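Local coordinates for protein RNA 2',3'-cyclic phosphodiesterase (Deinococcus radiodurans, PDB 5H7E) that belongs to the LigT-like phosphoesterases of the 2H superfamily and is seen here as its core domain, built around a curled antiparallel sheet, at residues Leu73-Arg78 with Trp149-Leu154; Tyr10-Pro15 with Val43-Leu48; Glu57-Leu62 with Leu115-Asp120. All coordinates share one frame; numbering follows the deposited sequence.

Contact 1: residues Leu73-Arg78 with Trp149-Leu154; sequences LHVNLR and WTAPGL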
ATOM      1  N   LEU A  73       8.926  11.339   2.490  1.00 20.42           N
ATOM      2  CA  LEU A  73       8.856  11.149   1.048  1.00 17.75           C
ATOM      3  C   LEU A  73       7.768  12.041   0.482  1.00 20.62           C
ATOM      4  O   LEU A  73       6.719  12.196   1.088  1.00 22.56           O
ATOM      5  CB  LEU A  73       8.543   9.694   0.693  1.00 18.31           C
ATOM      6  CG  LEU A  73       9.573   8.681   1.231  1.00 21.31           C
ATOM      7  CD1 LEU A  73       9.112   7.314   0.787  1.00 23.38           C
ATOM      8  CD2 LEU A  73      10.962   9.002   0.699  1.00 22.12           C
ATOM      9  N   HIS A  74       8.010  12.620  -0.695  1.00 18.24           N
ATOM     10  CA  HIS A  74       7.017  13.473  -1.329  1.00 17.41           C
ATOM     11  C   HIS A  74       6.338  12.667  -2.415  1.00 16.63           C
ATOM     12  O   HIS A  74       6.962  12.335  -3.423  1.00 19.67           O
ATOM     13  CB  HIS A  74       7.653  14.730  -1.883  1.00 21.01           C
ATOM     14  CG  HIS A  74       6.628  15.693  -2.388  1.00 28.92           C
ATOM     15  ND1 HIS A  74       6.563  16.102  -3.702  1.00 44.54           N
ATOM     16  CD2 HIS A  74       5.562  16.256  -1.763  1.00 36.39           C
ATOM     17  CE1 HIS A  74       5.536  16.918  -3.855  1.00 37.57           C
ATOM     18  NE2 HIS A  74       4.918  17.035  -2.692  1.00 44.04           N
ATOM     19  N   VAL A  75       5.079  12.259  -2.163  1.00 15.84           N
ATOM     20  CA  VAL A  75       4.397  11.298  -3.003  1.00 15.56           C
ATOM     21  C   VAL A  75       3.429  12.038  -3.905  1.00 16.45           C
ATOM     22  O   VAL A  75       2.645  12.860  -3.422  1.00 18.00           O
ATOM     23  CB  VAL A  75       3.631  10.279  -2.152  1.00 16.66           C
ATOM     24  CG1 VAL A  75       3.060   9.139  -3.078  1.00 17.39           C
ATOM     25  CG2 VAL A  75       4.577   9.651  -1.074  1.00 18.30           C
ATOM     26  N   ASN A  76       3.522  11.775  -5.215  1.00 16.89           N
ATOM     27  CA  ASN A  76       2.682  12.439  -6.207  1.00 17.45           C
ATOM     28  C   ASN A  76       1.679  11.454  -6.765  1.00 17.25           C
ATOM     29  O   ASN A  76       2.067  10.357  -7.171  1.00 18.42           O
ATOM     30  CB  ASN A  76       3.565  12.948  -7.324  1.00 18.80           C
ATOM     31  CG  ASN A  76       4.599  13.904  -6.807  1.00 24.79           C
ATOM     32  OD1 ASN A  76       4.264  15.031  -6.482  1.00 26.64           O
ATOM     33  ND2 ASN A  76       5.857  13.472  -6.746  1.00 31.70           N
ATOM     34  N   LEU A  77       0.403  11.842  -6.790  1.00 16.41           N
ATOM     35  CA  LEU A  77      -0.581  11.105  -7.580  1.00 16.72           C
ATOM     36  C   LEU A  77      -0.335  11.331  -9.055  1.00 18.44           C
ATOM     37  O   LEU A  77       0.074  12.432  -9.470  1.00 20.98           O
ATOM     38  CB  LEU A  77      -2.003  11.574  -7.277  1.00 15.91           C
ATOM     39  CG  LEU A  77      -2.547  11.414  -5.859  1.00 17.05           C
ATOM     40  CD1 LEU A  77      -3.994  11.878  -5.828  1.00 17.53           C
ATOM     41  CD2 LEU A  77      -2.411   9.965  -5.395  1.00 20.02           C
ATOM     42  N   ARG A  78      -0.549  10.264  -9.854  1.00 16.01           N
ATOM     43  CA  ARG A  78      -0.388  10.384 -11.290  1.00 16.98           C
ATOM     44  C   ARG A  78      -1.715   9.973 -11.933  1.00 18.47           C
ATOM     45  O   ARG A  78      -2.738  10.564 -11.610  1.00 20.40           O
ATOM     46  CB  ARG A  78       0.840   9.586 -11.790  1.00 20.03           C
ATOM     47  CG  ARG A  78       2.160  10.045 -11.075  1.00 21.24           C
ATOM     48  CD  ARG A  78       2.529  11.485 -11.546  1.00 20.89           C
ATOM     49  NE  ARG A  78       2.889  11.529 -12.963  1.00 26.51           N
ATOM     50  CZ  ARG A  78       3.218  12.649 -13.612  1.00 24.25           C
ATOM     51  NH1 ARG A  78       3.090  13.800 -12.993  1.00 31.07           N
ATOM     52  NH2 ARG A  78       3.578  12.615 -14.904  1.00 25.68           N
ATOM     53  N   TRP A 149       1.447  14.632  -1.435  1.00 16.31           N
ATOM     54  CA  TRP A 149       1.533  14.819   0.013  1.00 16.31           C
ATOM     55  C   TRP A 149       2.914  14.415   0.489  1.00 15.69           C
ATOM     56  O   TRP A 149       3.633  13.705  -0.202  1.00 18.18           O
ATOM     57  CB  TRP A 149       0.510  13.998   0.805  1.00 16.06           C
ATOM     58  CG  TRP A 149       0.783  12.510   0.938  1.00 15.16           C
ATOM     59  CD1 TRP A 149       1.223  11.899   2.093  1.00 17.80           C
ATOM     60  CD2 TRP A 149       0.482  11.451   0.013  1.00 17.23           C
ATOM     61  NE1 TRP A 149       1.267  10.550   1.908  1.00 16.16           N
ATOM     62  CE2 TRP A 149       0.812  10.241   0.664  1.00 16.88           C
ATOM     63  CE3 TRP A 149      -0.027  11.392  -1.314  1.00 15.65           C
ATOM     64  CZ2 TRP A 149       0.654   8.986   0.045  1.00 16.63           C
ATOM     65  CZ3 TRP A 149      -0.181  10.137  -1.916  1.00 17.19           C
ATOM     66  CH2 TRP A 149       0.137   8.946  -1.212  1.00 18.78           C
ATOM     67  N   THR A 150       3.228  14.792   1.717  1.00 17.68           N
ATOM     68  CA  THR A 150       4.498  14.417   2.345  1.00 17.75           C
ATOM     69  C   THR A 150       4.241  13.329   3.365  1.00 20.07           C
ATOM     70  O   THR A 150       3.452  13.522   4.307  1.00 21.71           O
ATOM     71  CB  THR A 150       5.144  15.629   3.011  1.00 21.81           C
ATOM     72  OG1 THR A 150       5.459  16.591   2.010  1.00 26.05           O
ATOM     73  CG2 THR A 150       6.462  15.216   3.673  1.00 26.20           C
ATOM     74  N   ALA A 151       4.830  12.157   3.125  1.00 16.84           N
ATOM     75  CA  ALA A 151       4.641  10.999   3.999  1.00 20.66           C
ATOM     76  C   ALA A 151       5.666  11.009   5.109  1.00 22.61           C
ATOM     77  O   ALA A 151       6.859  10.887   4.820  1.00 21.26           O
ATOM     78  CB  ALA A 151       4.767   9.736   3.190  1.00 20.97           C
ATOM     79  N   PRO A 152       5.270  11.134   6.382  1.00 18.11           N
ATOM     80  CA  PRO A 152       6.262  11.226   7.459  1.00 21.06           C
ATOM     81  C   PRO A 152       6.841   9.895   7.889  1.00 18.83           C
ATOM     82  O   PRO A 152       7.860   9.919   8.594  1.00 20.99           O
ATOM     83  CB  PRO A 152       5.482  11.897   8.593  1.00 26.60           C
ATOM     84  CG  PRO A 152       4.098  11.577   8.354  1.00 29.75           C
ATOM     85  CD  PRO A 152       3.902  11.393   6.858  1.00 23.93           C
ATOM     86  N   GLY A 153       6.249   8.765   7.502  1.00 21.48           N
ATOM     87  CA  GLY A 153       6.775   7.509   8.000  1.00 22.94           C
ATOM     88  C   GLY A 153       6.202   6.364   7.197  1.00 19.52           C
ATOM     89  O   GLY A 153       5.385   6.551   6.299  1.00 21.67           O
ATOM     90  N   LEU A 154       6.674   5.173   7.545  1.00 18.46           N
ATOM     91  CA  LEU A 154       6.263   3.917   6.938  1.00 18.87           C
ATOM     92  C   LEU A 154       5.472   3.195   8.008  1.00 20.01           C
ATOM     93  O   LEU A 154       5.829   3.295   9.185  1.00 24.21           O
ATOM     94  CB  LEU A 154       7.508   3.102   6.558  1.00 20.23           C
ATOM     95  CG  LEU A 154       7.223   1.696   5.959  1.00 21.09           C
ATOM     96  CD1 LEU A 154       6.473   1.790   4.683  1.00 23.44           C
ATOM     97  CD2 LEU A 154       8.509   0.898   5.779  1.00 27.39           C
TER
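V75 and W149 face each other as an antiparallel hydrogen-bonded pair in the curled sheet of the 2H phosphoesterase fold, where strand 73-83 lies beside strand 148-160. The evidence for a CH-pi contact is direct: V75 CB stands 3.7 Å from the centroid of the W149 six-membered ring and only 4° off the ring normal. Of the valine methyls, CG1 comes down at the outer end of that ring, 3.5 Å from W149 CH2, whereas CG2 lies farther back toward CZ2 and CE2. A chi1 of 75° puts W149 CG between the backbone N and the carbonyl carbon, the crowded position, and the two side chains lie side by side, pointing the same way. At the ring's edge, close to its plane, L77 CD2 touches W149 CZ3 at 4.1 Å. A151 adds its methyl at the looser distance of 4.3 Å from CB to V75 CG2.

Backbone bonds fix this register. V75 and W149 exchange two, including V75 N to W149 O at 2.8 Å, and L73 and A151 exchange two more; the bond from L73 N to A151 O is the longest at 3.1 Å and the most bent (140°). Between these pairs, H74 and T150 form a non-hydrogen-bonded pair on the opposite, exposed face, where the edge of the imidazole brings H74 CD2 to 3.8 Å from T150 OG1.

Farther out, I18 of helix 16-26 packs on both W149 and L77, P15 touches the indole, and L12 of strand 6-13 reaches V75, burying the apolar face. L73 O takes a second, softer contact besides the A151 amide: T150 CA approaches it at 3.4 Å in a CA-H...O geometry.

Contact 2: residues Tyr10-Pro15 with Val43-Leu48; sequences YALRVP and VTLSYL. With SO4 (sulfate ion), chain E; SO4 (sulfate ion), chain D.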
ATOM      1  N   TYR A  10       3.565  -3.703   4.884  1.00 18.11           N
ATOM      2  CA  TYR A  10       4.168  -2.384   5.048  1.00 17.44           C
ATOM      3  C   TYR A  10       3.553  -1.458   4.020  1.00 16.83           C
ATOM      4  O   TYR A  10       3.396  -1.862   2.866  1.00 19.34           O
ATOM      5  CB  TYR A  10       5.648  -2.442   4.780  1.00 19.32           C
ATOM      6  CG  TYR A  10       6.531  -3.119   5.832  1.00 20.53           C
ATOM      7  CD1 TYR A  10       7.065  -2.409   6.882  1.00 19.48           C
ATOM      8  CD2 TYR A  10       6.866  -4.446   5.678  1.00 21.83           C
ATOM      9  CE1 TYR A  10       7.974  -3.034   7.814  1.00 17.78           C
ATOM     10  CE2 TYR A  10       7.721  -5.071   6.567  1.00 25.09           C
ATOM     11  CZ  TYR A  10       8.289  -4.353   7.587  1.00 22.27           C
ATOM     12  OH  TYR A  10       9.175  -5.045   8.408  1.00 22.56           O
ATOM     13  N   ALA A  11       3.134  -0.281   4.466  1.00 18.65           N
ATOM     14  CA  ALA A  11       2.489   0.614   3.496  1.00 18.12           C
ATOM     15  C   ALA A  11       2.711   2.044   3.946  1.00 16.42           C
ATOM     16  O   ALA A  11       2.979   2.322   5.117  1.00 19.23           O
ATOM     17  CB  ALA A  11       0.988   0.326   3.407  1.00 16.83           C
ATOM     18  N   LEU A  12       2.487   2.976   3.015  1.00 16.64           N
ATOM     19  CA  LEU A  12       2.292   4.390   3.372  1.00 16.59           C
ATOM     20  C   LEU A  12       0.803   4.681   3.543  1.00 19.34           C
ATOM     21  O   LEU A  12      -0.019   4.315   2.689  1.00 17.59           O
ATOM     22  CB  LEU A  12       2.843   5.325   2.276  1.00 15.51           C
ATOM     23  CG  LEU A  12       4.269   5.020   1.813  1.00 19.20           C
ATOM     24  CD1 LEU A  12       4.652   6.095   0.726  1.00 21.69           C
ATOM     25  CD2 LEU A  12       5.215   5.178   2.992  1.00 20.43           C
ATOM     26  N   ARG A  13       0.463   5.322   4.656  1.00 17.15           N
ATOM     27  CA  ARG A  13      -0.866   5.852   4.877  1.00 17.29           C
ATOM     28  C   ARG A  13      -1.125   6.979   3.888  1.00 19.22           C
ATOM     29  O   ARG A  13      -0.197   7.620   3.401  1.00 20.22           O
ATOM     30  CB  ARG A  13      -0.929   6.376   6.306  1.00 22.54           C
ATOM     31  CG  ARG A  13      -2.136   7.053   6.649  1.00 39.29           C
ATOM     32  CD  ARG A  13      -1.967   7.798   7.994  1.00 42.72           C
ATOM     33  NE  ARG A  13      -3.210   8.502   8.173  1.00 45.54           N
ATOM     34  CZ  ARG A  13      -3.400   9.785   7.914  1.00 46.00           C
ATOM     35  NH1 ARG A  13      -2.393  10.572   7.543  1.00 34.97           N
ATOM     36  NH2 ARG A  13      -4.607  10.288   8.094  1.00 50.43           N
ATOM     37  N   VAL A  14      -2.396   7.188   3.562  1.00 18.18           N
ATOM     38  CA  VAL A  14      -2.794   8.242   2.625  1.00 18.33           C
ATOM     39  C   VAL A  14      -3.621   9.244   3.415  1.00 16.39           C
ATOM     40  O   VAL A  14      -4.625   8.844   4.046  1.00 17.29           O
ATOM     41  CB  VAL A  14      -3.611   7.650   1.470  1.00 17.63           C
ATOM     42  CG1 VAL A  14      -4.001   8.742   0.487  1.00 19.01           C
ATOM     43  CG2 VAL A  14      -2.721   6.626   0.736  1.00 19.66           C
ATOM     44  N   PRO A  15      -3.261  10.528   3.448  1.00 15.58           N
ATOM     45  CA  PRO A  15      -3.942  11.485   4.306  1.00 16.66           C
ATOM     46  C   PRO A  15      -5.242  11.995   3.694  1.00 17.39           C
ATOM     47  O   PRO A  15      -5.551  11.762   2.528  1.00 17.86           O
ATOM     48  CB  PRO A  15      -2.933  12.636   4.456  1.00 20.63           C
ATOM     49  CG  PRO A  15      -2.126  12.553   3.107  1.00 18.11           C
ATOM     50  CD  PRO A  15      -2.055  11.075   2.786  1.00 15.91           C
ATOM     51  N   VAL A  43      -0.578   2.862   0.218  1.00 15.11           N
ATOM     52  CA  VAL A  43       0.412   2.490  -0.817  1.00 13.55           C
ATOM     53  C   VAL A  43       1.218   1.302  -0.281  1.00 16.22           C
ATOM     54  O   VAL A  43       2.052   1.491   0.599  1.00 18.44           O
ATOM     55  CB  VAL A  43       1.358   3.643  -1.137  1.00 14.49           C
ATOM     56  CG1 VAL A  43       2.357   3.203  -2.228  1.00 15.53           C
ATOM     57  CG2 VAL A  43       0.627   4.929  -1.591  1.00 18.52           C
ATOM     58  N   THR A  44       0.902   0.083  -0.735  1.00 15.83           N
ATOM     59  CA  THR A  44       1.565  -1.113  -0.183  1.00 17.36           C
ATOM     60  C   THR A  44       2.970  -1.230  -0.727  1.00 17.84           C
ATOM     61  O   THR A  44       3.196  -1.078  -1.931  1.00 19.41           O
ATOM     62  CB  THR A  44       0.776  -2.333  -0.565  1.00 18.55           C
ATOM     63  OG1 THR A  44      -0.542  -2.185  -0.060  1.00 22.20           O
ATOM     64  CG2 THR A  44       1.404  -3.644   0.081  1.00 20.21           C
ATOM     65  N   LEU A  45       3.919  -1.559   0.151  1.00 16.22           N
ATOM     66  CA  LEU A  45       5.295  -1.840  -0.260  1.00 16.65           C
ATOM     67  C   LEU A  45       5.630  -3.338  -0.231  1.00 18.66           C
ATOM     68  O   LEU A  45       6.423  -3.797  -1.051  1.00 20.75           O
ATOM     69  CB  LEU A  45       6.280  -1.095   0.657  1.00 18.70           C
ATOM     70  CG  LEU A  45       6.433   0.427   0.390  1.00 24.69           C
ATOM     71  CD1 LEU A  45       5.348   1.228   0.909  1.00 27.88           C
ATOM     72  CD2 LEU A  45       7.767   0.955   0.955  1.00 24.95           C
ATOM     73  N   SER A  46       5.056  -4.090   0.703  1.00 16.73           N
ATOM     74  CA  SER A  46       5.245  -5.523   0.716  1.00 18.02           C
ATOM     75  C   SER A  46       4.124  -6.136   1.539  1.00 18.09           C
ATOM     76  O   SER A  46       3.696  -5.572   2.553  1.00 19.98           O
ATOM     77  CB  SER A  46       6.594  -5.900   1.358  1.00 21.50           C
ATOM     78  OG  SER A  46       6.785  -7.312   1.188  1.00 22.74           O
ATOM     79  N   TYR A  47       3.649  -7.292   1.094  1.00 19.48           N
ATOM     80  CA  TYR A  47       2.585  -8.022   1.777  1.00 20.48           C
ATOM     81  C   TYR A  47       3.137  -9.345   2.281  1.00 21.99           C
ATOM     82  O   TYR A  47       3.769 -10.078   1.529  1.00 22.31           O
ATOM     83  CB  TYR A  47       1.412  -8.234   0.803  1.00 22.06           C
ATOM     84  CG  TYR A  47       0.375  -9.175   1.306  1.00 22.64           C
ATOM     85  CD1 TYR A  47      -0.326  -8.905   2.447  1.00 27.48           C
ATOM     86  CD2 TYR A  47       0.111 -10.361   0.625  1.00 25.00           C
ATOM     87  CE1 TYR A  47      -1.262  -9.792   2.930  1.00 29.45           C
ATOM     88  CE2 TYR A  47      -0.852 -11.245   1.092  1.00 28.80           C
ATOM     89  CZ  TYR A  47      -1.504 -10.961   2.238  1.00 29.30           C
ATOM     90  OH  TYR A  47      -2.470 -11.861   2.698  1.00 34.89           O
ATOM     91  N   LEU A  48       2.870  -9.636   3.553  1.00 18.79           N
ATOM     92  CA  LEU A  48       3.418 -10.790   4.276  1.00 19.77           C
ATOM     93  C   LEU A  48       2.252 -11.617   4.786  1.00 23.90           C
ATOM     94  O   LEU A  48       1.692 -11.336   5.863  1.00 24.81           O
ATOM     95  CB  LEU A  48       4.284 -10.299   5.445  1.00 21.88           C
ATOM     96  CG  LEU A  48       5.524  -9.438   5.098  1.00 21.87           C
ATOM     97  CD1 LEU A  48       5.204  -8.011   4.719  1.00 24.61           C
ATOM     98  CD2 LEU A  48       6.423  -9.376   6.312  1.00 26.50           C
TER
HETATM   99  S   SO4 E 304      -4.480  13.460   7.968  1.00 51.23           S
HETATM  100  O1  SO4 E 304      -3.041  13.143   8.021  1.00 46.91           O
HETATM  101  O2  SO4 E 304      -5.236  12.484   7.219  1.00 35.00           O
HETATM  102  O3  SO4 E 304      -4.996  13.396   9.332  1.00 62.98           O
HETATM  103  O4  SO4 E 304      -4.694  14.814   7.455  1.00 62.49           O
HETATM  104  S   SO4 D 303      -3.076  -3.442  -2.895  1.00 35.13           S
HETATM  105  O1  SO4 D 303      -3.436  -4.696  -2.275  1.00 42.33           O
HETATM  106  O2  SO4 D 303      -3.338  -3.571  -4.341  1.00 37.17           O
HETATM  107  O3  SO4 D 303      -3.883  -2.439  -2.213  1.00 41.24           O
HETATM  108  O4  SO4 D 303      -1.699  -3.137  -2.731  1.00 41.38           O
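The phenol ring of Y10 is met obliquely by L48, whose CD1 comes 4.0 Å from Y10 CD2. The other flat group, the R13 guanidinium, holds a sulfate ion at its edge and in its plane. R13 is extended from CG to NE, and its NH1 donates to sulfate O1 at 2.7 Å; the NH2 to O2 separation is too short to be relied on. A16 N at the start of helix 16-26 also bonds this ion, so the helix end may add to the pull on the anion.

Between these ends the two strands pair antiparallel around a classic beta bulge. L45 and S46 both stand opposite Y10: Y10 N donates to S46 O, while L45 N gives Y10 O a nearly straight bond of 2.8 Å (174°). Two residues on, past the non-hydrogen-bonded pair A11 and T44, L12 and V43 exchange two backbone bonds, with their CB atoms 4.1 Å apart. L45 CD1 packs against L12 CG at 4.0 Å.

T44 OG1 is 3.1 Å from O4 of a second sulfate, a bond that is not settled, since its one proton has another acceptor within reach; its bond to a glycerol is weak. H127 NE2 and T129 OG1 also bond this sulfate, an arrangement consistent with the paired H-x-T motifs of the 2H family.

Around the pairing, Y10 and L45 pack on helix 101-114 through L108, I112 and L104, and the Y10 hydroxyl bonds L59 O. I128 of strand 127-132 touches V14 and V43, and A11 bonds T155 of strand 148-160.

Contact 3: residues Glu57-Leu62 with Leu115-Asp120; sequences EDLKRL and LGIGTD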
ATOM      1  N   GLU A  57       8.951  -8.451  16.003  1.00 34.82           N
ATOM      2  CA  GLU A  57      10.005  -7.539  16.432  1.00 32.22           C
ATOM      3  C   GLU A  57      11.104  -7.409  15.393  1.00 30.06           C
ATOM      4  O   GLU A  57      11.598  -6.299  15.164  1.00 33.22           O
ATOM      5  CB  GLU A  57      10.574  -7.973  17.788  1.00 37.21           C
ATOM      6  CG  GLU A  57      11.451  -6.903  18.427  1.00 42.32           C
ATOM      7  CD  GLU A  57      10.694  -5.600  18.694  1.00 60.69           C
ATOM      8  OE1 GLU A  57       9.468  -5.644  18.953  1.00 64.40           O
ATOM      9  OE2 GLU A  57      11.334  -4.526  18.644  1.00 73.31           O
ATOM     10  N   ASP A  58      11.487  -8.500  14.705  1.00 30.38           N
ATOM     11  CA  ASP A  58      12.463  -8.347  13.611  1.00 28.68           C
ATOM     12  C   ASP A  58      11.945  -7.421  12.527  1.00 26.24           C
ATOM     13  O   ASP A  58      12.715  -6.644  11.953  1.00 28.41           O
ATOM     14  CB  ASP A  58      12.827  -9.683  12.965  1.00 30.02           C
ATOM     15  CG  ASP A  58      13.666 -10.581  13.885  1.00 43.71           C
ATOM     16  OD1 ASP A  58      14.321 -10.067  14.831  1.00 39.62           O
ATOM     17  OD2 ASP A  58      13.676 -11.814  13.625  1.00 43.52           O
ATOM     18  N   LEU A  59      10.660  -7.537  12.195  1.00 26.34           N
ATOM     19  CA  LEU A  59      10.092  -6.684  11.157  1.00 25.93           C
ATOM     20  C   LEU A  59      10.067  -5.228  11.595  1.00 22.82           C
ATOM     21  O   LEU A  59      10.175  -4.316  10.756  1.00 24.21           O
ATOM     22  CB  LEU A  59       8.666  -7.140  10.817  1.00 24.89           C
ATOM     23  CG  LEU A  59       8.644  -8.511  10.131  1.00 26.70           C
ATOM     24  CD1 LEU A  59       7.188  -8.966   9.974  1.00 28.79           C
ATOM     25  CD2 LEU A  59       9.274  -8.474   8.700  1.00 24.11           C
ATOM     26  N   LYS A  60       9.857  -4.983  12.889  1.00 28.87           N
ATOM     27  CA  LYS A  60       9.872  -3.619  13.405  1.00 24.35           C
ATOM     28  C   LYS A  60      11.277  -3.040  13.357  1.00 26.65           C
ATOM     29  O   LYS A  60      11.461  -1.875  13.011  1.00 27.10           O
ATOM     30  CB  LYS A  60       9.323  -3.584  14.841  1.00 28.12           C
ATOM     31  CG  LYS A  60       7.803  -3.690  14.869  1.00 30.60           C
ATOM     32  CD  LYS A  60       7.235  -3.934  16.266  1.00 35.54           C
ATOM     33  CE  LYS A  60       7.493  -2.773  17.199  1.00 55.03           C
ATOM     34  NZ  LYS A  60       6.845  -2.992  18.552  1.00 58.88           N
ATOM     35  N   ARG A  61      12.274  -3.837  13.719  1.00 28.04           N
ATOM     36  CA  ARG A  61      13.655  -3.387  13.622  1.00 29.37           C
ATOM     37  C   ARG A  61      14.020  -3.073  12.175  1.00 29.68           C
ATOM     38  O   ARG A  61      14.768  -2.127  11.914  1.00 29.61           O
ATOM     39  CB  ARG A  61      14.585  -4.454  14.187  1.00 32.27           C
ATOM     40  CG  ARG A  61      14.501  -4.598  15.665  1.00 37.66           C
ATOM     41  CD  ARG A  61      15.608  -5.572  16.156  1.00 38.98           C
ATOM     42  NE  ARG A  61      15.343  -6.088  17.499  1.00 63.48           N
ATOM     43  CZ  ARG A  61      14.910  -7.320  17.782  1.00 66.66           C
ATOM     44  NH1 ARG A  61      14.682  -8.214  16.822  1.00 68.50           N
ATOM     45  NH2 ARG A  61      14.704  -7.662  19.046  1.00 71.38           N
ATOM     46  N   LEU A  62      13.565  -3.912  11.237  1.00 25.06           N
ATOM     47  CA  LEU A  62      13.830  -3.651   9.818  1.00 24.99           C
ATOM     48  C   LEU A  62      13.187  -2.346   9.366  1.00 25.85           C
ATOM     49  O   LEU A  62      13.832  -1.530   8.691  1.00 24.45           O
ATOM     50  CB  LEU A  62      13.332  -4.834   8.984  1.00 23.57           C
ATOM     51  CG  LEU A  62      13.464  -4.647   7.458  1.00 25.44           C
ATOM     52  CD1 LEU A  62      14.966  -4.580   7.047  1.00 26.02           C
ATOM     53  CD2 LEU A  62      12.770  -5.857   6.872  1.00 27.98           C
ATOM     54  N   LEU A 115      15.434 -12.134   6.435  1.00 31.34           N
ATOM     55  CA  LEU A 115      14.918 -12.628   7.712  1.00 30.17           C
ATOM     56  C   LEU A 115      14.271 -13.995   7.578  1.00 30.89           C
ATOM     57  O   LEU A 115      13.908 -14.576   8.595  1.00 36.57           O
ATOM     58  CB  LEU A 115      13.893 -11.639   8.291  1.00 30.77           C
ATOM     59  CG  LEU A 115      14.514 -10.334   8.790  1.00 29.17           C
ATOM     60  CD1 LEU A 115      13.460  -9.309   9.059  1.00 29.85           C
ATOM     61  CD2 LEU A 115      15.404 -10.571  10.058  1.00 35.13           C
ATOM     62  N   GLY A 116      14.111 -14.522   6.363  1.00 32.15           N
ATOM     63  CA  GLY A 116      13.420 -15.791   6.195  1.00 30.18           C
ATOM     64  C   GLY A 116      11.933 -15.711   6.460  1.00 29.36           C
ATOM     65  O   GLY A 116      11.344 -16.682   6.931  1.00 31.14           O
ATOM     66  N   ILE A 117      11.337 -14.564   6.213  1.00 31.03           N
ATOM     67  CA  ILE A 117       9.906 -14.339   6.375  1.00 25.38           C
ATOM     68  C   ILE A 117       9.279 -14.272   4.994  1.00 27.32           C
ATOM     69  O   ILE A 117       9.840 -13.647   4.086  1.00 29.12           O
ATOM     70  CB  ILE A 117       9.679 -13.049   7.180  1.00 24.87           C
ATOM     71  CG1 ILE A 117      10.246 -13.253   8.594  1.00 26.26           C
ATOM     72  CG2 ILE A 117       8.186 -12.606   7.194  1.00 26.34           C
ATOM     73  CD1 ILE A 117      10.270 -11.962   9.347  1.00 29.34           C
ATOM     74  N   GLY A 118       8.124 -14.913   4.828  1.00 27.47           N
ATOM     75  CA  GLY A 118       7.519 -15.021   3.501  1.00 26.91           C
ATOM     76  C   GLY A 118       6.793 -13.762   3.036  1.00 27.64           C
ATOM     77  O   GLY A 118       6.158 -13.044   3.808  1.00 27.81           O
ATOM     78  N   THR A 119       6.893 -13.501   1.739  1.00 23.99           N
ATOM     79  CA  THR A 119       6.151 -12.421   1.112  1.00 21.69           C
ATOM     80  C   THR A 119       5.239 -12.980   0.046  1.00 22.49           C
ATOM     81  O   THR A 119       5.339 -14.130  -0.348  1.00 25.17           O
ATOM     82  CB  THR A 119       7.062 -11.387   0.463  1.00 24.93           C
ATOM     83  OG1 THR A 119       8.001 -12.087  -0.345  1.00 26.28           O
ATOM     84  CG2 THR A 119       7.803 -10.613   1.529  1.00 26.12           C
ATOM     85  N   ASP A 120       4.328 -12.132  -0.430  1.00 23.66           N
ATOM     86  CA  ASP A 120       3.440 -12.565  -1.501  1.00 25.95           C
ATOM     87  C   ASP A 120       3.212 -11.345  -2.386  1.00 26.26           C
ATOM     88  O   ASP A 120       2.090 -10.821  -2.473  1.00 26.36           O
ATOM     89  CB  ASP A 120       2.130 -13.118  -0.942  1.00 29.51           C
ATOM     90  CG  ASP A 120       1.189 -13.607  -2.021  1.00 29.32           C
ATOM     91  OD1 ASP A 120       1.641 -14.058  -3.066  1.00 29.10           O
ATOM     92  OD2 ASP A 120      -0.033 -13.563  -1.774  1.00 30.02           O
TER
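L59 and I117 reach toward each other tip to tip, joining helix 56-67 to the loop that leaves helix 101-114 in this 2H phosphoesterase fold. That exit is a Schellman motif: G116, with a phi of +70°, is the first residue to depart from helical geometry, two bonds run back into the last helical turn, and the glycine parts L115 from I117, the two loop residues that meet helix 56-67.

The bridging interactions are apolar. L59 CD2 lies 3.7 Å from I117 CD1, and the same isoleucine methyl also approaches L59 CG. L115 spans one turn of the helix: its CD1 comes within 4.0 Å of D58 CB and 4.1 Å of L62 CD2, and the side chains of L62 and L115 slide past each other in opposite directions. Behind these residues, I112 of helix 101-114 touches both L62 and I117, and L48 of strand 42-48 touches both L59 and I117, so the leucines and isoleucine are packed from several elements.

A polar link between the segments passes through R55, whose NH1 makes a salt bridge with D58 OD2 and a hydrogen bond with L115 O. The other carboxylate oxygen, D58 OD1, receives R61 NH1 in a salt bridge of 2.7 Å, so both oxygens of this aspartate are engaged. D58 CG lies in the plane of the R61 guanidinium, at its edge, while E57 CG sits over one face, 3.4 Å above that plane and displaced toward the rim.

Overall arrangement
Contacts 1 and 2 are strand pairings in one sheet, linked because strand 6-13 neighbours strand 148-160: L154 CD1 packs 3.6 Å from A11 O. The centre of contact 2 lies about 3 Å from the centre of the chain, and this innermost contact carries a bulge and bound ions; the centre of contact 1, about 12 Å from the chain centre, marks a regular pairing with one apolar and one exposed face. Contact 3, its centre about 17 Å from that of the chain, is peripheral yet keeps a buried apolar patch, with R55 tying D58 to L115 O beside it. It touches contact 2 through a probable hydrogen bond, D120 N to Y47 O (2.9 Å), while contacts 1 and 3 do not touch.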